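Local coordinates for USG-1 protein homolog (Pseudomonas aeruginosa, PDB 2HJS), which is a probable aspartate-semialdehyde dehydrogenase, an oxidoreductase thought to bind NAD or NADP and to form dimers, at the interface of chains A and B. Sequence-based numbering; all coordinates share one arbitrary frame. Chains: chain A/B, USG-1 protein homolog.

Contact 1: the interface of chains A and B. Residues chain A 173, 177, 241-243; chain B 177, 197.
B:Phe197 reaches from a loop of chain B into a pocket of chain A, at the probable dimer interface of the dimerisation domain, and meets A:Phe243 with the ring planes about 48° apart. The two phenyl groups do not stack: A:Phe243 points its CE1 corner at the face of the B:Phe197 ring, 3.4 Å above its plane and over its centre. CE1 of A:Phe243 consequently lies at similar distances from all six carbons of that ring, from 3.5 Å at CD1 of B:Phe197 to 3.8 Å between A:Phe243 CE1 and B:Phe197 CE2. The rim of B:Phe197 is lined by polar atoms lying in the ring plane, the hydroxyl OG1 of A:Thr177 and the carbonyl O of A:Pro241. OG1 stands 3.7 Å from CE1 of B:Phe197, while the methyl CG2 of A:Thr177 touches CZ. With OG1 anti to the carbonyl carbon (chi1 -58°), CG2 of A:Thr177 stands anti to the backbone N and turns to the partner. The methyl also meets its own symmetry mate, CG2 of B:Thr177, at 3.6 Å, so helices 167-181 of the two subunits touch here. CD2 of A:Leu173 lies over one face of A:Phe243, offset to its rim, on the same side as B:Phe197. At the base of B:Phe197, water 1 links its carbonyl O to the backbone N of A:Phe243. Within the helix, A:Thr177 OG1 donates to A:Leu173 O at 2.8 Å from above the carbonyl plane, 40° out of it.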
loop_
_atom_site.group_PDB
_atom_site.type_symbol
_atom_site.label_atom_id
_atom_site.label_comp_id
_atom_site.label_asym_id
_atom_site.label_seq_id
_atom_site.Cartn_x
_atom_site.Cartn_y
_atom_site.Cartn_z
ATOM N N LEU A 173 9.834 0.454 -15.532
ATOM C CA LEU A 173 8.966 -0.611 -15.058
ATOM C C LEU A 173 8.664 -1.621 -16.152
ATOM O O LEU A 173 8.818 -2.826 -15.938
ATOM C CB LEU A 173 7.666 -0.064 -14.455
ATOM C CG LEU A 173 6.718 -1.148 -13.913
ATOM C CD1 LEU A 173 7.317 -1.902 -12.690
ATOM C CD2 LEU A 173 5.373 -0.567 -13.579
ATOM N N THR A 177 10.077 -5.442 -16.094
ATOM C CA THR A 177 9.049 -6.482 -16.050
ATOM C C THR A 177 9.285 -7.478 -17.178
ATOM O O THR A 177 9.223 -8.690 -16.957
ATOM C CB THR A 177 7.601 -5.912 -16.089
ATOM O OG1 THR A 177 7.403 -5.004 -14.996
ATOM C CG2 THR A 177 6.585 -7.026 -15.947
ATOM N N PRO A 241 4.472 -1.394 -8.169
ATOM C CA PRO A 241 4.787 -1.667 -9.576
ATOM C C PRO A 241 3.525 -1.501 -10.453
ATOM O O PRO A 241 2.974 -2.481 -10.976
ATOM C CB PRO A 241 5.284 -3.110 -9.540
ATOM C CG PRO A 241 4.515 -3.736 -8.356
ATOM C CD PRO A 241 4.260 -2.629 -7.383
ATOM N N VAL A 242 3.043 -0.261 -10.552
ATOM C CA VAL A 242 1.880 0.041 -11.394
ATOM C C VAL A 242 2.247 1.220 -12.268
ATOM O O VAL A 242 3.087 2.027 -11.878
ATOM C CB VAL A 242 0.506 0.184 -10.591
ATOM C CG1 VAL A 242 0.513 -0.582 -9.256
ATOM C CG2 VAL A 242 0.059 1.553 -10.417
ATOM N N PHE A 243 1.681 1.308 -13.467
ATOM C CA PHE A 243 2.109 2.377 -14.399
ATOM C C PHE A 243 1.553 3.761 -14.074
ATOM O O PHE A 243 2.316 4.713 -13.954
ATOM C CB PHE A 243 1.803 2.007 -15.847
ATOM C CG PHE A 243 2.669 0.898 -16.374
ATOM C CD1 PHE A 243 2.138 -0.358 -16.586
ATOM C CD2 PHE A 243 4.025 1.114 -16.637
ATOM C CE1 PHE A 243 2.930 -1.411 -17.076
ATOM C CE2 PHE A 243 4.834 0.064 -17.118
ATOM C CZ PHE A 243 4.283 -1.197 -17.337
ATOM N N THR B 177 0.086 -10.538 -16.707
ATOM C CA THR B 177 1.181 -9.604 -16.967
ATOM C C THR B 177 1.729 -9.841 -18.369
ATOM O O THR B 177 1.953 -8.884 -19.115
ATOM C CB THR B 177 2.309 -9.672 -15.897
ATOM O OG1 THR B 177 1.766 -9.412 -14.595
ATOM C CG2 THR B 177 3.365 -8.620 -16.168
ATOM N N PHE B 197 -0.275 -5.065 -12.882
ATOM C CA PHE B 197 -0.022 -3.622 -12.753
ATOM C C PHE B 197 -1.192 -2.855 -12.074
ATOM O O PHE B 197 -1.467 -1.712 -12.409
ATOM C CB PHE B 197 0.303 -3.017 -14.129
ATOM C CG PHE B 197 1.386 -3.743 -14.884
ATOM C CD1 PHE B 197 2.704 -3.730 -14.429
ATOM C CD2 PHE B 197 1.088 -4.407 -16.068
ATOM C CE1 PHE B 197 3.719 -4.381 -15.143
ATOM C CE2 PHE B 197 2.092 -5.067 -16.800
ATOM C CZ PHE B 197 3.409 -5.054 -16.329
HETATM O O HOH W 1 -0.828 0.129 -14.264
#

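Contact 2: the interface of chains A and B. Residues chain A 201-202, 206, 210, 237; chain B 279, 281, 298.
The guanidinium of B:Arg298 carries CB of A:Gln202 against one face, 3.6 Å above the plane and toward its rim, while A:Gly210 O and water 2 lie in plane at its edge. The side-chain amide of A:Gln202 rests beside the B:Tyr281 ring with the planes 46° apart, bringing its CD to 3.3 Å from CD2 of the tyrosine. In this family of semialdehyde dehydrogenases the C-terminal domain serves dimerisation, and both partners here belong to it. Bends at chi2 and chi3 (-148° and 59°) curl B:Arg298 so that its two terminal nitrogens reach separate backbone carbonyls. NH2 donates to A:Gly210 O at 2.9 Å, within both the carbonyl and the guanidinium planes. NH1 donates to A:Ala201 O at 3.0 Å, tilted from each plane. NE binds water 2, which also reaches A:Gly210 O and closes a second path to that carbonyl. A:Gln202 runs extended beyond CG, and its NE2 donates to B:Gly279 O at 3.2 Å. Water 3 joins the same glycine carbonyl to the backbone N of A:Val206, whose methyl CG2 packs on B:Gly279 CA. CB of A:Ala201 sits 3.6 Å from CB of B:Tyr281.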
loop_
_atom_site.group_PDB
_atom_site.type_symbol
_atom_site.label_atom_id
_atom_site.label_comp_id
_atom_site.label_asym_id
_atom_site.label_seq_id
_atom_site.Cartn_x
_atom_site.Cartn_y
_atom_site.Cartn_z
ATOM N N ALA A 201 9.628 0.829 -0.066
ATOM C CA ALA A 201 9.137 1.433 1.177
ATOM C C ALA A 201 8.981 2.950 1.121
ATOM O O ALA A 201 8.218 3.520 1.901
ATOM C CB ALA A 201 10.062 1.036 2.349
ATOM N N GLN A 202 9.730 3.597 0.227
ATOM C CA GLN A 202 9.782 5.046 0.127
ATOM C C GLN A 202 9.958 5.424 -1.330
ATOM O O GLN A 202 10.421 4.601 -2.141
ATOM C CB GLN A 202 10.966 5.625 0.939
ATOM C CG GLN A 202 12.326 5.258 0.405
ATOM C CD GLN A 202 13.390 5.213 1.499
ATOM O OE1 GLN A 202 13.125 4.798 2.629
ATOM N NE2 GLN A 202 14.585 5.664 1.174
ATOM N N VAL A 206 15.499 9.667 1.843
ATOM C CA VAL A 206 14.837 10.277 3.007
ATOM C C VAL A 206 15.756 11.300 3.677
ATOM O O VAL A 206 16.978 11.208 3.543
ATOM C CB VAL A 206 14.324 9.188 3.995
ATOM C CG1 VAL A 206 13.219 8.371 3.320
ATOM C CG2 VAL A 206 15.473 8.277 4.480
ATOM N N GLY A 210 13.926 10.899 8.427
ATOM C CA GLY A 210 13.380 9.710 7.777
ATOM C C GLY A 210 12.236 9.922 6.806
ATOM O O GLY A 210 11.601 8.955 6.399
ATOM N N CYS A 237 4.467 7.282 1.667
ATOM C CA CYS A 237 4.357 7.034 0.229
ATOM C C CYS A 237 5.201 5.846 -0.181
ATOM O O CYS A 237 6.424 5.834 -0.006
ATOM C CB CYS A 237 4.735 8.265 -0.596
ATOM S SG CYS A 237 3.586 9.614 -0.323
ATOM N N GLY B 279 18.639 5.259 6.207
ATOM C CA GLY B 279 17.873 5.635 5.025
ATOM C C GLY B 279 17.715 4.580 3.942
ATOM O O GLY B 279 17.205 4.890 2.858
ATOM N N TYR B 281 16.100 0.621 2.968
ATOM C CA TYR B 281 14.876 -0.084 3.323
ATOM C C TYR B 281 14.899 -1.498 2.734
ATOM O O TYR B 281 15.498 -1.726 1.693
ATOM C CB TYR B 281 13.626 0.710 2.858
ATOM C CG TYR B 281 13.585 0.927 1.353
ATOM C CD1 TYR B 281 12.986 -0.013 0.498
ATOM C CD2 TYR B 281 14.184 2.057 0.782
ATOM C CE1 TYR B 281 12.994 0.168 -0.882
ATOM C CE2 TYR B 281 14.200 2.244 -0.579
ATOM C CZ TYR B 281 13.597 1.306 -1.412
ATOM O OH TYR B 281 13.630 1.526 -2.769
ATOM N N ARG B 298 12.413 2.039 8.065
ATOM C CA ARG B 298 11.745 3.337 8.004
ATOM C C ARG B 298 11.200 3.752 9.359
ATOM O O ARG B 298 10.144 4.370 9.438
ATOM C CB ARG B 298 10.646 3.385 6.913
ATOM C CG ARG B 298 11.129 3.161 5.481
ATOM C CD ARG B 298 10.290 3.955 4.502
ATOM N NE ARG B 298 10.351 5.389 4.798
ATOM C CZ ARG B 298 9.467 6.299 4.420
ATOM N NH1 ARG B 298 8.428 5.954 3.666
ATOM N NH2 ARG B 298 9.649 7.580 4.777
HETATM O O HOH W 2 12.469 6.394 6.616
HETATM O O HOH W 3 17.487 7.483 1.841
#

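Contact 3: the interface of chains A and B. Residues chain A 159, 240, 242, 247, 312; chain B 159, 199, 238.
B:Leu199 lies in a loop with an extended backbone (phi -116°, psi 121°), and its side chain projects toward A:Cys159 and A:Ser247, both on strands of chain A. The methyl CD1 leads: it lies 3.5 Å from CB of A:Cys159, a tight contact, and 3.7 Å from OG of A:Ser247. CB of A:Ala240 approaches the same methyl at 3.8 Å. CD1 thus packs among A:Cys159, A:Ala240, A:Ser247 and A:Val242. CG1 of A:Val242 also meets the branching carbon CG of B:Leu199, the two side chains crossing at about a right angle. Standing anti to its own carbonyl carbon (chi1 -72°), the leucine CG carries CD1 toward A:Cys159. The carbonyl O of B:Leu199 has water 4 as a neighbour at 2.8 Å, and this water connects it to the hydroxyl OG of A:Ser247, giving the apolar insertion a polar link at its base. The six-membered ring of A:Trp312 extends across the boundary: CZ2 comes near B:Leu199 O, and CZ3 meets the terminal methyl CD1 of B:Ile238 at 3.7 Å. The two cysteine sulfurs face one another across the dimer, SG of A:Cys159 to SG of B:Cys159 at 4.3 Å, too far for a disulfide. The site sits where strands 153-160 of both chains come together, with strands 246-254 and 308-315 of chain A meeting strand 233-239 and the loop holding B:Leu199 of chain B.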
loop_
_atom_site.group_PDB
_atom_site.type_symbol
_atom_site.label_atom_id
_atom_site.label_comp_id
_atom_site.label_asym_id
_atom_site.label_seq_id
_atom_site.Cartn_x
_atom_site.Cartn_y
_atom_site.Cartn_z
ATOM N N CYS A 159 -0.056 4.641 -2.248
ATOM C CA CYS A 159 0.650 3.731 -3.156
ATOM C C CYS A 159 0.758 4.392 -4.509
ATOM O O CYS A 159 -0.251 4.564 -5.218
ATOM C CB CYS A 159 -0.075 2.402 -3.268
ATOM S SG CYS A 159 -0.200 1.572 -1.644
ATOM N N ALA A 240 4.624 1.504 -5.949
ATOM C CA ALA A 240 4.023 0.228 -6.379
ATOM C C ALA A 240 4.414 -0.090 -7.813
ATOM O O ALA A 240 4.667 0.832 -8.606
ATOM C CB ALA A 240 2.487 0.285 -6.246
ATOM N N VAL A 242 3.043 -0.261 -10.552
ATOM C CA VAL A 242 1.880 0.041 -11.394
ATOM C C VAL A 242 2.247 1.220 -12.268
ATOM O O VAL A 242 3.087 2.027 -11.878
ATOM C CB VAL A 242 0.506 0.184 -10.591
ATOM C CG1 VAL A 242 0.513 -0.582 -9.256
ATOM C CG2 VAL A 242 0.059 1.553 -10.417
ATOM N N SER A 247 -3.217 5.367 -5.655
ATOM C CA SER A 247 -4.141 4.574 -4.846
ATOM C C SER A 247 -3.909 4.911 -3.358
ATOM O O SER A 247 -2.834 4.659 -2.833
ATOM C CB SER A 247 -3.910 3.068 -5.073
ATOM O OG SER A 247 -4.005 2.746 -6.458
ATOM N N TRP A 312 -10.903 4.579 0.581
ATOM C CA TRP A 312 -9.941 4.190 -0.444
ATOM C C TRP A 312 -10.178 5.113 -1.622
ATOM O O TRP A 312 -11.302 5.291 -2.046
ATOM C CB TRP A 312 -10.153 2.729 -0.820
ATOM C CG TRP A 312 -9.532 2.250 -2.130
ATOM C CD1 TRP A 312 -10.166 2.150 -3.358
ATOM C CD2 TRP A 312 -8.192 1.755 -2.331
ATOM N NE1 TRP A 312 -9.290 1.632 -4.289
ATOM C CE2 TRP A 312 -8.080 1.388 -3.692
ATOM C CE3 TRP A 312 -7.073 1.601 -1.496
ATOM C CZ2 TRP A 312 -6.907 0.835 -4.230
ATOM C CZ3 TRP A 312 -5.899 1.067 -2.037
ATOM C CH2 TRP A 312 -5.837 0.681 -3.396
ATOM N N CYS B 159 0.042 -4.618 2.294
ATOM C CA CYS B 159 0.066 -4.856 0.846
ATOM C C CYS B 159 0.453 -6.295 0.603
ATOM O O CYS B 159 1.606 -6.696 0.843
ATOM C CB CYS B 159 1.039 -3.918 0.156
ATOM S SG CYS B 159 0.579 -2.169 0.419
ATOM N N LEU B 199 -3.693 -2.188 -8.270
ATOM C CA LEU B 199 -3.811 -2.374 -6.813
ATOM C C LEU B 199 -5.277 -2.577 -6.482
ATOM O O LEU B 199 -6.109 -1.726 -6.830
ATOM C CB LEU B 199 -3.226 -1.177 -6.035
ATOM C CG LEU B 199 -1.690 -1.079 -6.049
ATOM C CD1 LEU B 199 -1.256 0.353 -5.801
ATOM C CD2 LEU B 199 -1.009 -2.016 -5.065
ATOM N N ILE B 238 -4.625 -4.716 1.072
ATOM C CA ILE B 238 -4.665 -4.363 -0.331
ATOM C C ILE B 238 -3.981 -5.492 -1.089
ATOM O O ILE B 238 -3.060 -6.124 -0.569
ATOM C CB ILE B 238 -3.891 -3.036 -0.523
ATOM C CG1 ILE B 238 -4.720 -1.888 0.019
ATOM C CG2 ILE B 238 -3.505 -2.762 -1.980
ATOM C CD1 ILE B 238 -3.791 -0.717 0.367
HETATM O O HOH W 4 -5.879 0.890 -7.660
#

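Contacts 1 and 3 lie about 12 Å apart between the centres of their C-alpha atoms and share A:Val242, which meets B:Phe197 in one and B:Leu199 in the other. Contact 2 is about 21 Å from contact 1 and 17 Å from contact 3, measured likewise. The loop with positions 197 to 210 runs through all three, inserting from chain B in contacts 1 and 3 and from chain A in contact 2. Strand 233-239 packs across in contact 3 and only lies nearby in contact 2. Two-fold symmetry repeats every contact with the chains exchanged: each subunit packs its 197-210 segment against the other, consistent with the dimerisation expected of this family.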